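Local coordinates for uncharacterized protein (Trypanosoma brucei, PDB 2Q0X) that is of unknown function but adopts the alpha/beta-hydrolase fold and is named as a component of the paraflagellar rod, at residues Asp214-Arg217 against Arg218-Val222; Pro198-Gln201 against Glu202-Trp205; Asp95-Ile98 against Gly99-Arg103; Glu282-Ala285 against Ala286-Phe290. All coordinates share one frame; numbering follows the deposited sequence.

Contact 1: residues Asp214-Arg217 against Arg218-Val222; sequences DVLR and RSVGV
The guanidinium of Arg218 has Val215 CG2 over one face and Asp214 OD1 beside its rim, close to the plane of the group. Arg218 NH2 makes a salt bridge to Asp214 OD1 at 3.1 Å; carboxylate and guanidinium planes stand 71° apart, and the contact is made through OD1, with OD2 standing farther off. Val215 CG2 comes 3.9 Å from Arg218 NH2. A bend in the middle of the arginine chain (chi3 -103°) turns the group back along Asp214, and the two side chains run side by side; Arg218 NE adds a long, weak bond to Asp214 O.

The pair lies on the short, weakly bonded helix 213-218, which leads towards strand 227-232 of the alpha/beta-hydrolase sheet. Arg218 N and Ser219 N bond only weakly to Val215 O, the latter at 3.3 Å and shared with Leu216 O. The strongest backbone bond spans five residues, Gly221 N to Leu216 O at 2.8 Å and 163°, and residues 220-222 form a 3-10 segment. Gly221 CA also approaches Arg217 O at 3.4 Å. On the buried side Leu216 CB packs on Val220 CG2 at 4.1 Å, and Ser219 OG is taken up by Ala203 O of helix 200-209.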
loop_
_atom_site.group_PDB
_atom_site.type_symbol
_atom_site.label_atom_id
_atom_site.label_comp_id
_atom_site.label_asym_id
_atom_site.label_seq_id
_atom_site.Cartn_x
_atom_site.Cartn_y
_atom_site.Cartn_z
ATOM N N ASP A 214 -25.639 24.193 8.787
ATOM C CA ASP A 214 -25.327 23.352 9.941
ATOM C C ASP A 214 -24.269 22.279 9.625
ATOM O O ASP A 214 -23.400 22.013 10.452
ATOM C CB ASP A 214 -26.594 22.729 10.559
ATOM C CG ASP A 214 -27.362 21.828 9.599
ATOM O OD1 ASP A 214 -28.063 20.923 10.103
ATOM O OD2 ASP A 214 -27.287 22.016 8.361
ATOM N N VAL A 215 -24.325 21.685 8.432
ATOM C CA VAL A 215 -23.355 20.667 8.047
ATOM C C VAL A 215 -21.941 21.246 8.008
ATOM O O VAL A 215 -20.991 20.587 8.421
ATOM C CB VAL A 215 -23.678 20.030 6.671
ATOM C CG1 VAL A 215 -22.593 19.056 6.279
ATOM C CG2 VAL A 215 -25.030 19.335 6.711
ATOM N N LEU A 216 -21.817 22.485 7.536
ATOM C CA LEU A 216 -20.519 23.127 7.419
ATOM C C LEU A 216 -19.809 23.293 8.766
ATOM O O LEU A 216 -18.583 23.280 8.815
ATOM C CB LEU A 216 -20.639 24.477 6.712
ATOM C CG LEU A 216 -21.067 24.503 5.242
ATOM C CD1 LEU A 216 -21.043 25.960 4.785
ATOM C CD2 LEU A 216 -20.174 23.598 4.336
ATOM N N ARG A 217 -20.573 23.420 9.851
ATOM C CA ARG A 217 -19.988 23.549 11.191
ATOM C C ARG A 217 -19.216 22.308 11.552
ATOM O O ARG A 217 -18.219 22.387 12.247
ATOM C CB ARG A 217 -21.063 23.770 12.277
ATOM C CG ARG A 217 -21.885 25.013 12.123
ATOM C CD ARG A 217 -21.019 26.293 12.126
ATOM N NE ARG A 217 -21.883 27.480 12.190
ATOM C CZ ARG A 217 -21.464 28.742 12.106
ATOM N NH1 ARG A 217 -20.182 29.053 12.002
ATOM N NH2 ARG A 217 -22.360 29.700 12.163
ATOM N N ARG A 218 -19.718 21.165 11.107
ATOM C CA ARG A 218 -19.095 19.873 11.351
ATOM C C ARG A 218 -17.885 19.589 10.458
ATOM O O ARG A 218 -17.068 18.739 10.788
ATOM C CB ARG A 218 -20.134 18.769 11.171
ATOM C CG ARG A 218 -21.230 18.766 12.249
ATOM C CD ARG A 218 -22.403 17.886 11.838
ATOM N NE ARG A 218 -23.579 18.649 11.367
ATOM C CZ ARG A 218 -24.721 18.092 10.942
ATOM N NH1 ARG A 218 -24.857 16.764 10.910
ATOM N NH2 ARG A 218 -25.737 18.858 10.534
ATOM N N SER A 219 -17.791 20.282 9.325
ATOM C CA SER A 219 -16.694 20.122 8.372
ATOM C C SER A 219 -15.721 21.303 8.462
ATOM O O SER A 219 -14.837 21.293 9.303
ATOM C CB SER A 219 -17.236 19.914 6.932
ATOM O OG SER A 219 -17.916 21.048 6.412
ATOM N N VAL A 220 -15.883 22.330 7.627
ATOM C CA VAL A 220 -14.951 23.472 7.649
ATOM C C VAL A 220 -14.943 24.253 8.994
ATOM O O VAL A 220 -13.939 24.883 9.360
ATOM C CB VAL A 220 -15.161 24.424 6.437
ATOM C CG1 VAL A 220 -14.827 23.679 5.123
ATOM C CG2 VAL A 220 -16.584 25.009 6.409
ATOM N N GLY A 221 -16.050 24.181 9.731
ATOM C CA GLY A 221 -16.136 24.791 11.063
ATOM C C GLY A 221 -15.125 24.280 12.077
ATOM O O GLY A 221 -14.736 25.032 12.953
ATOM N N VAL A 222 -14.687 23.012 11.956
ATOM C CA VAL A 222 -13.689 22.448 12.868
ATOM C C VAL A 222 -12.263 22.894 12.555
ATOM O O VAL A 222 -11.367 22.687 13.360
ATOM C CB VAL A 222 -13.727 20.905 12.927
ATOM C CG1 VAL A 222 -15.152 20.397 13.284
ATOM C CG2 VAL A 222 -13.188 20.281 11.610
#

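Contact 2: residues Pro198-Gln201 against Glu202-Trp205; sequences PTLQ and EAVW
A capping box opens helix 200-209, with Thr199 as its N-cap residue and Glu202 reaching back from the first turn. Glu202 OE1 is gripped twice by the same residue: Thr199 N donates to it at 3.0 Å from above the carboxylate plane, and Thr199 OG1 donates at 2.6 Å, nearly along the C-O bond. Thr199 OG1 in turn accepts a weak bond from Gln201 N. The glutamate can fold back because its chain bends at chi2 (100°), and its side chain crosses Pro198 at about a right angle, with Glu202 OE2 3.6 Å from Pro198 CG. Tyr183 OH holds that second oxygen and Arg273 NH1 reaches the threonine hydroxyl. A negative group at this helix end would probably also be favoured by the helix dipole.

The helix lies against strand 227-232 of the alpha/beta-hydrolase sheet, and Leu200 and Val204 lie side by side and both touch Leu229, with Leu200 CD2 and Val204 CG2 4.2 Å apart. Past the first turn, bonded from Ala203 N to Thr199 O at 3.1 Å, the helix widens into a pi-type turn: Leu200 O accepts both from Val204 N, well above the carbonyl plane, and from Trp205 N, at 2.9 Å and 170°. Gln201, bent like Glu202, brings NE2 to 3.6 Å from Trp205 CD1, an oblique approach with amide and ring planes 52° apart. The polar ends bond elsewhere, Gln201 NE2 to Asn206 OD1 and Trp205 NE1 to Tyr237 OH.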
loop_
_atom_site.group_PDB
_atom_site.type_symbol
_atom_site.label_atom_id
_atom_site.label_comp_id
_atom_site.label_asym_id
_atom_site.label_seq_id
_atom_site.Cartn_x
_atom_site.Cartn_y
_atom_site.Cartn_z
ATOM N N PRO A 198 -16.571 11.898 3.312
ATOM C CA PRO A 198 -15.588 11.224 2.481
ATOM C C PRO A 198 -14.736 12.155 1.648
ATOM O O PRO A 198 -13.542 12.027 1.676
ATOM C CB PRO A 198 -16.450 10.315 1.596
ATOM C CG PRO A 198 -17.612 9.994 2.454
ATOM C CD PRO A 198 -17.906 11.277 3.181
ATOM N N THR A 199 -15.353 13.124 0.968
ATOM C CA THR A 199 -14.637 14.041 0.074
ATOM C C THR A 199 -15.177 15.452 0.241
ATOM O O THR A 199 -16.105 15.686 1.000
ATOM C CB THR A 199 -14.819 13.620 -1.402
ATOM O OG1 THR A 199 -16.217 13.690 -1.749
ATOM C CG2 THR A 199 -14.280 12.176 -1.627
ATOM N N LEU A 200 -14.571 16.390 -0.472
ATOM C CA LEU A 200 -15.045 17.761 -0.524
ATOM C C LEU A 200 -16.437 17.923 -1.133
ATOM O O LEU A 200 -17.086 18.947 -0.909
ATOM C CB LEU A 200 -14.049 18.619 -1.274
ATOM C CG LEU A 200 -12.728 18.845 -0.541
ATOM C CD1 LEU A 200 -11.941 19.905 -1.248
ATOM C CD2 LEU A 200 -12.947 19.231 0.899
ATOM N N GLN A 201 -16.904 16.944 -1.920
ATOM C CA GLN A 201 -18.306 16.956 -2.352
ATOM C C GLN A 201 -19.246 17.045 -1.144
ATOM O O GLN A 201 -20.111 17.919 -1.073
ATOM C CB GLN A 201 -18.640 15.725 -3.185
ATOM C CG GLN A 201 -19.980 15.787 -3.926
ATOM C CD GLN A 201 -19.945 16.697 -5.130
ATOM O OE1 GLN A 201 -18.878 16.932 -5.705
ATOM N NE2 GLN A 201 -21.120 17.217 -5.532
ATOM N N GLU A 202 -19.071 16.145 -0.182
ATOM C CA GLU A 202 -19.946 16.119 1.001
ATOM C C GLU A 202 -19.593 17.223 2.011
ATOM O O GLU A 202 -20.482 17.831 2.609
ATOM C CB GLU A 202 -19.868 14.750 1.684
ATOM C CG GLU A 202 -20.376 13.588 0.805
ATOM C CD GLU A 202 -19.278 12.789 0.132
ATOM O OE1 GLU A 202 -18.180 13.338 -0.143
ATOM O OE2 GLU A 202 -19.531 11.596 -0.147
ATOM N N ALA A 203 -18.297 17.482 2.176
ATOM C CA ALA A 203 -17.813 18.446 3.172
ATOM C C ALA A 203 -18.087 19.910 2.790
ATOM O O ALA A 203 -18.346 20.725 3.660
ATOM C CB ALA A 203 -16.343 18.239 3.425
ATOM N N VAL A 204 -18.023 20.234 1.492
ATOM C CA VAL A 204 -18.087 21.632 1.058
ATOM C C VAL A 204 -19.107 21.893 -0.065
ATOM O O VAL A 204 -19.974 22.747 0.074
ATOM C CB VAL A 204 -16.679 22.124 0.621
ATOM C CG1 VAL A 204 -16.743 23.480 -0.064
ATOM C CG2 VAL A 204 -15.735 22.184 1.815
ATOM N N TRP A 205 -19.014 21.155 -1.156
ATOM C CA TRP A 205 -19.745 21.493 -2.368
ATOM C C TRP A 205 -21.249 21.373 -2.181
ATOM O O TRP A 205 -21.992 22.354 -2.348
ATOM C CB TRP A 205 -19.289 20.609 -3.534
ATOM C CG TRP A 205 -19.575 21.207 -4.870
ATOM C CD1 TRP A 205 -20.491 20.785 -5.765
ATOM C CD2 TRP A 205 -18.935 22.354 -5.447
ATOM N NE1 TRP A 205 -20.471 21.592 -6.877
ATOM C CE2 TRP A 205 -19.523 22.567 -6.706
ATOM C CE3 TRP A 205 -17.917 23.218 -5.020
ATOM C CZ2 TRP A 205 -19.129 23.610 -7.553
ATOM C CZ3 TRP A 205 -17.517 24.255 -5.857
ATOM C CH2 TRP A 205 -18.121 24.440 -7.114
#

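Contact 3: residues Asp95-Ile98 against Gly99-Arg103; sequences DDLI and GILLR
Four consecutive i to i+4 bonds join Asp95-Ile98 to Gly99-Leu102, a regular alpha-helical run in which Leu101 N meets Leu97 O at 2.8 Å and 168°, and Gly99 N meets Asp95 O at 3.0 Å. The side chains pair with the same spacing. Leu97 holds its CG opposite the backbone N (chi1 175°), which carries the branch along the helix until CD1 lies 4.0 Å from Leu101 CG; the two leucines cross at a slant. Ile98 and Leu102 instead stand side by side and point the same way, Ile98 CG2 touching Leu102 CD1 at 4.0 Å. Leu97, Ile98 and Leu101 face the central sheet from helix 87-104, one of the helices flanking it in the alpha/beta-hydrolase fold: Leu97 and Ile98 lie on Leu42, Leu101 on Cys40, and Leu97 also meets Phe18 and Tyr20 of strand 13-21, whereas Leu102 lies against His131 and Ser134. The carboxylate of Asp95 bonds to Ser129 OG and Ala130 N just beyond the neighbouring helix 119-128. Ile100, partly exposed beside Tyr20, runs back over the turn, its CG1 3.4 Å from Asp96 O, and Ile100 N bonds to that same oxygen at 3.1 Å.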
loop_
_atom_site.group_PDB
_atom_site.type_symbol
_atom_site.label_atom_id
_atom_site.label_comp_id
_atom_site.label_asym_id
_atom_site.label_seq_id
_atom_site.Cartn_x
_atom_site.Cartn_y
_atom_site.Cartn_z
ATOM N N ASP A 95 -2.858 10.623 13.384
ATOM C CA ASP A 95 -2.531 11.452 14.550
ATOM C C ASP A 95 -1.318 10.944 15.321
ATOM O O ASP A 95 -0.496 11.727 15.789
ATOM C CB ASP A 95 -3.725 11.572 15.488
ATOM C CG ASP A 95 -3.704 12.869 16.282
ATOM O OD1 ASP A 95 -3.326 13.919 15.698
ATOM O OD2 ASP A 95 -4.043 12.820 17.486
ATOM N N ASP A 96 -1.216 9.624 15.433
ATOM C CA ASP A 96 -0.030 8.959 15.970
ATOM C C ASP A 96 1.236 9.300 15.162
ATOM O O ASP A 96 2.312 9.480 15.723
ATOM C CB ASP A 96 -0.226 7.427 15.999
ATOM C CG ASP A 96 -1.396 6.982 16.907
ATOM O OD1 ASP A 96 -1.812 7.778 17.790
ATOM O OD2 ASP A 96 -1.895 5.828 16.741
ATOM N N LEU A 97 1.122 9.377 13.843
ATOM C CA LEU A 97 2.267 9.781 13.020
ATOM C C LEU A 97 2.629 11.251 13.282
ATOM O O LEU A 97 3.802 11.585 13.444
ATOM C CB LEU A 97 1.988 9.543 11.528
ATOM C CG LEU A 97 3.069 10.043 10.570
ATOM C CD1 LEU A 97 4.465 9.490 10.986
ATOM C CD2 LEU A 97 2.714 9.771 9.080
ATOM N N ILE A 98 1.623 12.118 13.341
ATOM C CA ILE A 98 1.856 13.519 13.683
ATOM C C ILE A 98 2.646 13.643 14.995
ATOM O O ILE A 98 3.641 14.360 15.056
ATOM C CB ILE A 98 0.552 14.332 13.739
ATOM C CG1 ILE A 98 -0.080 14.407 12.341
ATOM C CG2 ILE A 98 0.807 15.758 14.281
ATOM C CD1 ILE A 98 -1.505 15.043 12.329
ATOM N N GLY A 99 2.209 12.930 16.032
ATOM C CA GLY A 99 2.948 12.843 17.267
ATOM C C GLY A 99 4.403 12.417 17.130
ATOM O O GLY A 99 5.305 13.015 17.749
ATOM N N ILE A 100 4.635 11.368 16.348
ATOM C CA ILE A 100 5.990 10.899 16.054
ATOM C C ILE A 100 6.818 11.986 15.362
ATOM O O ILE A 100 7.945 12.267 15.743
ATOM C CB ILE A 100 5.946 9.639 15.167
ATOM C CG1 ILE A 100 5.519 8.427 15.997
ATOM C CG2 ILE A 100 7.305 9.404 14.438
ATOM C CD1 ILE A 100 4.933 7.293 15.116
ATOM N N LEU A 101 6.253 12.613 14.348
ATOM C CA LEU A 101 6.965 13.673 13.639
ATOM C C LEU A 101 7.352 14.858 14.539
ATOM O O LEU A 101 8.462 15.413 14.441
ATOM C CB LEU A 101 6.107 14.183 12.487
ATOM C CG LEU A 101 5.936 13.227 11.304
ATOM C CD1 LEU A 101 4.884 13.734 10.355
ATOM C CD2 LEU A 101 7.293 13.025 10.577
ATOM N N LEU A 102 6.417 15.256 15.397
ATOM C CA LEU A 102 6.644 16.373 16.301
ATOM C C LEU A 102 7.746 16.034 17.281
ATOM O O LEU A 102 8.719 16.773 17.390
ATOM C CB LEU A 102 5.367 16.764 17.039
ATOM C CG LEU A 102 4.222 17.316 16.186
ATOM C CD1 LEU A 102 2.982 17.584 17.054
ATOM C CD2 LEU A 102 4.641 18.565 15.430
ATOM N N ARG A 103 7.634 14.916 17.985
ATOM C CA ARG A 103 8.639 14.657 19.027
ATOM C C ARG A 103 9.931 14.055 18.483
ATOM O O ARG A 103 11.012 14.391 18.974
ATOM C CB ARG A 103 8.107 13.873 20.243
ATOM C CG ARG A 103 6.934 12.963 20.014
ATOM C CD ARG A 103 6.609 12.107 21.221
ATOM N NE ARG A 103 7.765 11.305 21.644
ATOM C CZ ARG A 103 8.210 10.189 21.060
ATOM N NH1 ARG A 103 7.611 9.665 19.989
ATOM N NH2 ARG A 103 9.276 9.582 21.570
#

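Contact 4: residues Glu282-Ala285 against Ala286-Phe290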
loop_
_atom_site.group_PDB
_atom_site.type_symbol
_atom_site.label_atom_id
_atom_site.label_comp_id
_atom_site.label_asym_id
_atom_site.label_seq_id
_atom_site.Cartn_x
_atom_site.Cartn_y
_atom_site.Cartn_z
ATOM N N GLU A 282 -0.001 24.661 -11.683
ATOM C CA GLU A 282 -1.003 25.377 -10.885
ATOM C C GLU A 282 -1.000 24.888 -9.430
ATOM O O GLU A 282 -0.960 25.707 -8.520
ATOM C CB GLU A 282 -2.411 25.208 -11.467
ATOM C CG GLU A 282 -2.646 25.872 -12.843
ATOM C CD GLU A 282 -4.040 25.548 -13.398
ATOM O OE1 GLU A 282 -4.861 24.960 -12.646
ATOM O OE2 GLU A 282 -4.316 25.873 -14.575
ATOM N N HIS A 283 -1.023 23.567 -9.226
ATOM C CA HIS A 283 -0.977 22.981 -7.867
ATOM C C HIS A 283 0.268 23.436 -7.112
ATOM O O HIS A 283 0.174 23.896 -5.985
ATOM C CB HIS A 283 -0.961 21.457 -7.895
ATOM C CG HIS A 283 -2.273 20.825 -8.240
ATOM N ND1 HIS A 283 -2.770 19.746 -7.547
ATOM C CD2 HIS A 283 -3.164 21.082 -9.226
ATOM C CE1 HIS A 283 -3.929 19.385 -8.073
ATOM N NE2 HIS A 283 -4.191 20.179 -9.094
ATOM N N VAL A 284 1.433 23.307 -7.729
ATOM C CA VAL A 284 2.672 23.645 -7.037
ATOM C C VAL A 284 2.674 25.122 -6.633
ATOM O O VAL A 284 2.969 25.466 -5.487
ATOM C CB VAL A 284 3.910 23.302 -7.892
ATOM C CG1 VAL A 284 5.179 23.949 -7.319
ATOM C CG2 VAL A 284 4.068 21.779 -7.989
ATOM N N ALA A 285 2.329 25.979 -7.589
ATOM C CA ALA A 285 2.302 27.415 -7.383
ATOM C C ALA A 285 1.285 27.842 -6.312
ATOM O O ALA A 285 1.596 28.680 -5.485
ATOM C CB ALA A 285 2.029 28.127 -8.696
ATOM N N ALA A 286 0.088 27.262 -6.332
ATOM C CA ALA A 286 -0.955 27.586 -5.354
ATOM C C ALA A 286 -0.564 27.139 -3.925
ATOM O O ALA A 286 -0.800 27.854 -2.948
ATOM C CB ALA A 286 -2.298 26.943 -5.767
ATOM N N ILE A 287 0.051 25.969 -3.815
ATOM C CA ILE A 287 0.477 25.462 -2.513
ATOM C C ILE A 287 1.599 26.330 -1.942
ATOM O O ILE A 287 1.547 26.708 -0.787
ATOM C CB ILE A 287 0.905 23.976 -2.585
ATOM C CG1 ILE A 287 -0.325 23.105 -2.802
ATOM C CG2 ILE A 287 1.627 23.524 -1.306
ATOM C CD1 ILE A 287 -0.006 21.677 -3.207
ATOM N N LEU A 288 2.598 26.639 -2.760
ATOM C CA LEU A 288 3.735 27.467 -2.338
ATOM C C LEU A 288 3.308 28.880 -1.922
ATOM O O LEU A 288 3.781 29.389 -0.913
ATOM C CB LEU A 288 4.771 27.573 -3.459
ATOM C CG LEU A 288 5.771 26.420 -3.618
ATOM C CD1 LEU A 288 6.614 26.662 -4.862
ATOM C CD2 LEU A 288 6.656 26.302 -2.386
ATOM N N GLN A 289 2.445 29.498 -2.729
ATOM C CA GLN A 289 1.958 30.862 -2.492
ATOM C C GLN A 289 1.086 30.918 -1.236
ATOM O O GLN A 289 1.171 31.845 -0.459
ATOM C CB GLN A 289 1.174 31.362 -3.715
ATOM C CG GLN A 289 0.666 32.823 -3.621
ATOM C CD GLN A 289 1.738 33.864 -3.955
ATOM O OE1 GLN A 289 2.943 33.575 -3.964
ATOM N NE2 GLN A 289 1.293 35.094 -4.238
ATOM N N PHE A 290 0.255 29.906 -1.041
ATOM C CA PHE A 290 -0.534 29.777 0.178
ATOM C C PHE A 290 0.359 29.687 1.422
ATOM O O PHE A 290 0.174 30.405 2.385
ATOM C CB PHE A 290 -1.423 28.528 0.083
ATOM C CG PHE A 290 -2.075 28.150 1.379
ATOM C CD1 PHE A 290 -1.697 27.006 2.054
ATOM C CD2 PHE A 290 -3.063 28.945 1.926
ATOM C CE1 PHE A 290 -2.308 26.657 3.269
ATOM C CE2 PHE A 290 -3.657 28.596 3.139
ATOM C CZ PHE A 290 -3.271 27.442 3.791
#
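Val284 and Leu288, one turn apart on the C-terminal helix 280-299 of this alpha/beta-hydrolase fold, stand side by side and point the same way. Val284 sets CG1 opposite the backbone N (chi1 167°), so that this branch, rather than CG2, leans along the helix to meet Leu288 CD1 at 3.9 Å. Both look toward the region of helix 57-64, where Tyr56 lies against the valine and Glu63 and Leu64 against the leucine.

The neighbouring pair, His283 and Ile287, meets differently. The bond from CA to CB of His283 points away from Ala286-Phe290, and what the isoleucine touches is the histidine backbone: Ile287 CG1 sits 3.3 Å from His283 O, the oxygen that also accepts Ile287 N at 3.0 Å. The ring is fixed at both nitrogens, ND1 to Tyr56 OH and NE2 to Asp267 OD1, and stacks edge-to-face with Phe265. Beside it Ile287 reaches Met230 of strand 227-232, while Phe290 turns to Leu228 of the same strand and to Ile139 of strand 135-143, so this side of the helix is pressed on the sheet.

Ala285 is exposed, while Ala286 packs on Phe265. Ala285 O accepts Gln289 N at 3.0 Å, and the glutamine side chain then heads away from the first four residues. The Glu282 carboxylate bonds to Asn266 ND2, and the backbone Glu282 O takes Ala286 N at 2.9 Å and 160°, with the methyl carbon Ala286 CB 3.3 Å from the same oxygen.

Overall arrangement
From the N terminus the order is contact 3, contact 2, contact 1, contact 4. Each joins two segments that run on without a gap, so none closes a long loop, and they follow in series without nesting or crossing. Contact 3 holds helix 87-104 over the strand 13-21 and 40-44 part of the sheet, across the chain's centre from contact 2, their centres about 26 Å apart. Contacts 2 and 1 lie on successive helices and touch, Val204 CG2 packing on Val220 CG1 at 3.7 Å. Contact 4 comes last, its centre about 21 Å from that of contact 2; strand 227-232 lies between them, presenting Leu229 and Leu231 to contact 2 and Met230 to contact 4.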